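Local coordinates for protein alpha,alpha-trehalose-phosphate synthase (UDP-forming) (PDB 5UOF) that belongs to glycosyltransferase family 20 and has the two-domain GT-B fold of Rossmann-like halves, at residues Val281-Ala292 against Leu324-Phe335. Residues are numbered along the deposited sequence; the frame is centred on the assembly and turned at random.
Sequences VERFQAFERMLA and LEGEAGRINGRF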
# COMPACT_ATOMS: atom_id res chain seq x y z
N VAL A 281 -5.24 11.80 14.23
CA VAL A 281 -4.25 12.86 14.46
C VAL A 281 -4.34 13.90 13.36
O VAL A 281 -4.36 15.11 13.62
CB VAL A 281 -2.83 12.28 14.56
CG1 VAL A 281 -1.80 13.41 14.50
CG2 VAL A 281 -2.68 11.48 15.85
N GLU A 282 -4.36 13.42 12.11
CA GLU A 282 -4.48 14.32 10.97
C GLU A 282 -5.77 15.12 11.06
O GLU A 282 -5.79 16.31 10.75
CB GLU A 282 -4.44 13.52 9.66
CG GLU A 282 -3.08 12.91 9.33
CD GLU A 282 -2.85 11.56 9.99
OE1 GLU A 282 -1.84 10.91 9.64
OE2 GLU A 282 -3.65 11.15 10.85
N ARG A 283 -6.86 14.46 11.47
CA ARG A 283 -8.14 15.13 11.64
C ARG A 283 -8.00 16.35 12.55
O ARG A 283 -8.42 17.47 12.21
CB ARG A 283 -9.14 14.12 12.21
CG ARG A 283 -10.62 14.47 12.07
CD ARG A 283 -11.18 13.99 10.75
NE ARG A 283 -10.98 12.55 10.55
CZ ARG A 283 -11.84 11.61 10.92
NH1 ARG A 283 -12.97 11.93 11.53
NH2 ARG A 283 -11.55 10.33 10.69
N PHE A 284 -7.41 16.15 13.73
CA PHE A 284 -7.25 17.23 14.69
C PHE A 284 -6.30 18.29 14.16
O PHE A 284 -6.54 19.49 14.33
CB PHE A 284 -6.72 16.71 16.02
CG PHE A 284 -7.72 15.92 16.84
CD1 PHE A 284 -8.94 15.52 16.31
CD2 PHE A 284 -7.41 15.60 18.15
CE1 PHE A 284 -9.83 14.79 17.09
CE2 PHE A 284 -8.31 14.86 18.94
CZ PHE A 284 -9.52 14.47 18.40
N GLN A 285 -5.19 17.86 13.55
CA GLN A 285 -4.17 18.83 13.15
C GLN A 285 -4.66 19.72 12.02
O GLN A 285 -4.23 20.87 11.91
CB GLN A 285 -2.88 18.10 12.74
CG GLN A 285 -2.17 17.46 13.93
CD GLN A 285 -0.83 16.85 13.55
OE1 GLN A 285 -0.48 16.77 12.38
NE2 GLN A 285 -0.07 16.42 14.56
N ALA A 286 -5.52 19.20 11.14
CA ALA A 286 -6.06 20.05 10.09
C ALA A 286 -7.01 21.09 10.66
O ALA A 286 -7.07 22.21 10.15
CB ALA A 286 -6.75 19.21 9.03
N PHE A 287 -7.76 20.74 11.71
CA PHE A 287 -8.60 21.74 12.38
C PHE A 287 -7.73 22.81 13.03
O PHE A 287 -8.03 24.01 12.96
CB PHE A 287 -9.49 21.04 13.41
CG PHE A 287 -10.47 21.96 14.10
CD1 PHE A 287 -11.52 22.51 13.39
CD2 PHE A 287 -10.34 22.25 15.45
CE1 PHE A 287 -12.43 23.36 14.03
CE2 PHE A 287 -11.25 23.08 16.09
CZ PHE A 287 -12.29 23.64 15.38
N GLU A 288 -6.64 22.38 13.67
CA GLU A 288 -5.68 23.33 14.23
C GLU A 288 -5.14 24.26 13.15
O GLU A 288 -5.08 25.48 13.35
CB GLU A 288 -4.52 22.55 14.87
CG GLU A 288 -3.40 23.43 15.38
CD GLU A 288 -2.14 22.64 15.72
OE1 GLU A 288 -2.07 21.43 15.38
OE2 GLU A 288 -1.22 23.24 16.32
N ARG A 289 -4.75 23.70 12.01
CA ARG A 289 -4.20 24.49 10.91
C ARG A 289 -5.23 25.49 10.40
O ARG A 289 -4.90 26.63 10.10
CB ARG A 289 -3.74 23.57 9.79
CG ARG A 289 -3.02 24.27 8.65
CD ARG A 289 -2.23 23.26 7.80
NE ARG A 289 -1.14 22.63 8.53
CZ ARG A 289 -0.19 21.89 7.97
NH1 ARG A 289 -0.19 21.67 6.66
NH2 ARG A 289 0.77 21.35 8.71
N MET A 290 -6.50 25.08 10.32
CA MET A 290 -7.52 26.03 9.89
C MET A 290 -7.63 27.20 10.86
O MET A 290 -7.72 28.36 10.44
CB MET A 290 -8.87 25.32 9.74
CG MET A 290 -9.88 26.15 8.97
SD MET A 290 -11.53 25.87 9.60
CE MET A 290 -11.43 26.68 11.19
N LEU A 291 -7.61 26.92 12.17
CA LEU A 291 -7.72 27.99 13.15
C LEU A 291 -6.52 28.92 13.10
O LEU A 291 -6.65 30.12 13.38
CB LEU A 291 -7.85 27.41 14.56
CG LEU A 291 -9.13 26.62 14.84
CD1 LEU A 291 -9.02 26.02 16.23
CD2 LEU A 291 -10.37 27.52 14.73
N ALA A 292 -5.34 28.39 12.77
CA ALA A 292 -4.15 29.23 12.62
C ALA A 292 -4.23 30.06 11.34
O ALA A 292 -3.85 31.24 11.34
CB ALA A 292 -2.90 28.35 12.61
N LEU A 324 -4.27 10.83 20.83
CA LEU A 324 -5.28 11.84 20.55
C LEU A 324 -5.50 12.76 21.73
O LEU A 324 -5.76 13.96 21.55
CB LEU A 324 -6.61 11.18 20.16
CG LEU A 324 -6.62 10.41 18.84
CD1 LEU A 324 -8.02 9.86 18.60
CD2 LEU A 324 -6.19 11.34 17.70
N GLU A 325 -5.43 12.22 22.95
CA GLU A 325 -5.53 13.09 24.12
C GLU A 325 -4.39 14.10 24.14
O GLU A 325 -4.60 15.27 24.47
CB GLU A 325 -5.55 12.25 25.40
CG GLU A 325 -6.89 11.54 25.58
CD GLU A 325 -6.92 10.47 26.66
OE1 GLU A 325 -8.04 10.04 27.00
OE2 GLU A 325 -5.85 10.03 27.14
N GLY A 326 -3.18 13.68 23.75
CA GLY A 326 -2.07 14.61 23.68
C GLY A 326 -2.28 15.68 22.62
O GLY A 326 -1.97 16.85 22.84
N GLU A 327 -2.80 15.28 21.45
CA GLU A 327 -3.06 16.24 20.38
C GLU A 327 -4.16 17.22 20.78
O GLU A 327 -4.02 18.44 20.59
CB GLU A 327 -3.43 15.51 19.09
CG GLU A 327 -2.24 14.94 18.33
CD GLU A 327 -1.22 16.00 17.97
OE1 GLU A 327 -0.22 16.14 18.71
OE2 GLU A 327 -1.43 16.72 16.98
N ALA A 328 -5.27 16.72 21.33
CA ALA A 328 -6.32 17.62 21.81
C ALA A 328 -5.78 18.54 22.89
O ALA A 328 -6.07 19.74 22.90
CB ALA A 328 -7.52 16.80 22.31
N GLY A 329 -4.99 17.99 23.82
CA GLY A 329 -4.40 18.82 24.86
C GLY A 329 -3.53 19.92 24.29
O GLY A 329 -3.57 21.06 24.77
N ARG A 330 -2.73 19.60 23.27
CA ARG A 330 -1.86 20.62 22.68
C ARG A 330 -2.68 21.68 21.95
O ARG A 330 -2.43 22.88 22.10
CB ARG A 330 -0.86 19.96 21.73
CG ARG A 330 0.15 20.93 21.15
CD ARG A 330 1.07 20.23 20.17
NE ARG A 330 0.31 19.59 19.10
CZ ARG A 330 -0.23 20.25 18.08
NH1 ARG A 330 -0.07 21.57 18.01
NH2 ARG A 330 -0.92 19.61 17.15
N ILE A 331 -3.67 21.25 21.16
CA ILE A 331 -4.44 22.20 20.35
C ILE A 331 -5.32 23.07 21.23
O ILE A 331 -5.43 24.29 21.01
CB ILE A 331 -5.24 21.43 19.28
CG1 ILE A 331 -4.28 20.76 18.28
CG2 ILE A 331 -6.20 22.35 18.55
CD1 ILE A 331 -4.96 19.72 17.37
N ASN A 332 -5.95 22.48 22.24
CA ASN A 332 -6.71 23.29 23.19
C ASN A 332 -5.78 24.22 23.97
O ASN A 332 -6.13 25.37 24.22
CB ASN A 332 -7.53 22.38 24.11
CG ASN A 332 -8.70 21.73 23.36
OD1 ASN A 332 -9.20 22.29 22.39
ND2 ASN A 332 -9.10 20.52 23.79
N GLY A 333 -4.59 23.75 24.33
CA GLY A 333 -3.66 24.65 25.00
C GLY A 333 -3.28 25.83 24.13
O GLY A 333 -3.09 26.94 24.63
N ARG A 334 -3.20 25.61 22.82
CA ARG A 334 -2.81 26.67 21.90
C ARG A 334 -3.90 27.72 21.74
O ARG A 334 -3.62 28.92 21.76
CB ARG A 334 -2.45 26.07 20.54
CG ARG A 334 -1.97 27.11 19.53
CD ARG A 334 -1.48 26.46 18.24
NE ARG A 334 -1.07 27.50 17.29
CZ ARG A 334 -0.80 27.29 16.01
NH1 ARG A 334 -0.91 26.08 15.49
NH2 ARG A 334 -0.44 28.32 15.24
N PHE A 335 -5.16 27.28 21.58
CA PHE A 335 -6.22 28.17 21.13
C PHE A 335 -7.31 28.45 22.15
O PHE A 335 -8.12 29.36 21.92
CB PHE A 335 -6.88 27.60 19.86
CG PHE A 335 -6.00 27.66 18.64
CD1 PHE A 335 -5.51 28.88 18.17
CD2 PHE A 335 -5.66 26.50 17.96
CE1 PHE A 335 -4.70 28.94 17.06
CE2 PHE A 335 -4.84 26.55 16.84
CZ PHE A 335 -4.36 27.77 16.39
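Phe-284 pushes its side chain between Leu-324, Glu-327, Ala-328 and Ile-331, a knob-into-hole fit between two neighbouring helices of a Rossmann-like GT-B domain. The helices run parallel, 6° apart, with axes 10.0 Å from each other. Both lie against the six-stranded parallel sheet: Phe-284 also touches Leu-303 on strand 301-306, and Ile-331 touches Ile-343 on strand 343-346. Phe-284 CE2 lies 4.0 Å from Ala-328 CB, and the carbonyl O of Leu-324 sits at the ring edge. Leu-324 CD2 packs over one ring face, offset toward the rim. Ile-331 CD1 meets Phe-284 CB at 3.7 Å. Ile-331 CG1 lies beside its backbone N (chi1 -66°), and CD1 extends from there toward helix 281-292. At the C-terminal end, the Phe-335 ring is sandwiched. Leu-291 CB makes a CH-pi contact on one face, 4.0 Å from the ring centroid, and Arg-334 CG covers the opposite face.

The outer edge is polar. Glu-288 is a second knob, among Arg-330, Ile-331, Arg-334 and Phe-335. It stretches across the groove with CG anti to the backbone N (chi1 175°). Arg-330 grips its carboxylate end-on: NH1 is 2.6 Å from Glu-288 OE2, and NH2 is 2.8 Å from Glu-288 OE1. The guanidinium and carboxylate planes are tilted, so neither bond lies in the carboxylate plane. Arg-334 NH1 reaches the same Glu-288 OE2 on its anti side, from the opposite face to Arg-330. Two arginines beside this largely buried acid probably favour its ionised form. Arg-330 NH2 also binds Glu-327 OE2, which extends the salt bridges into a four-residue chain, Arg-334, Glu-288, Arg-330 and Glu-327. Gln-285 NE2 donates to that Glu-327 OE2 at 2.8 Å, from above the carboxylate plane and on the face opposite Arg-330 NH2.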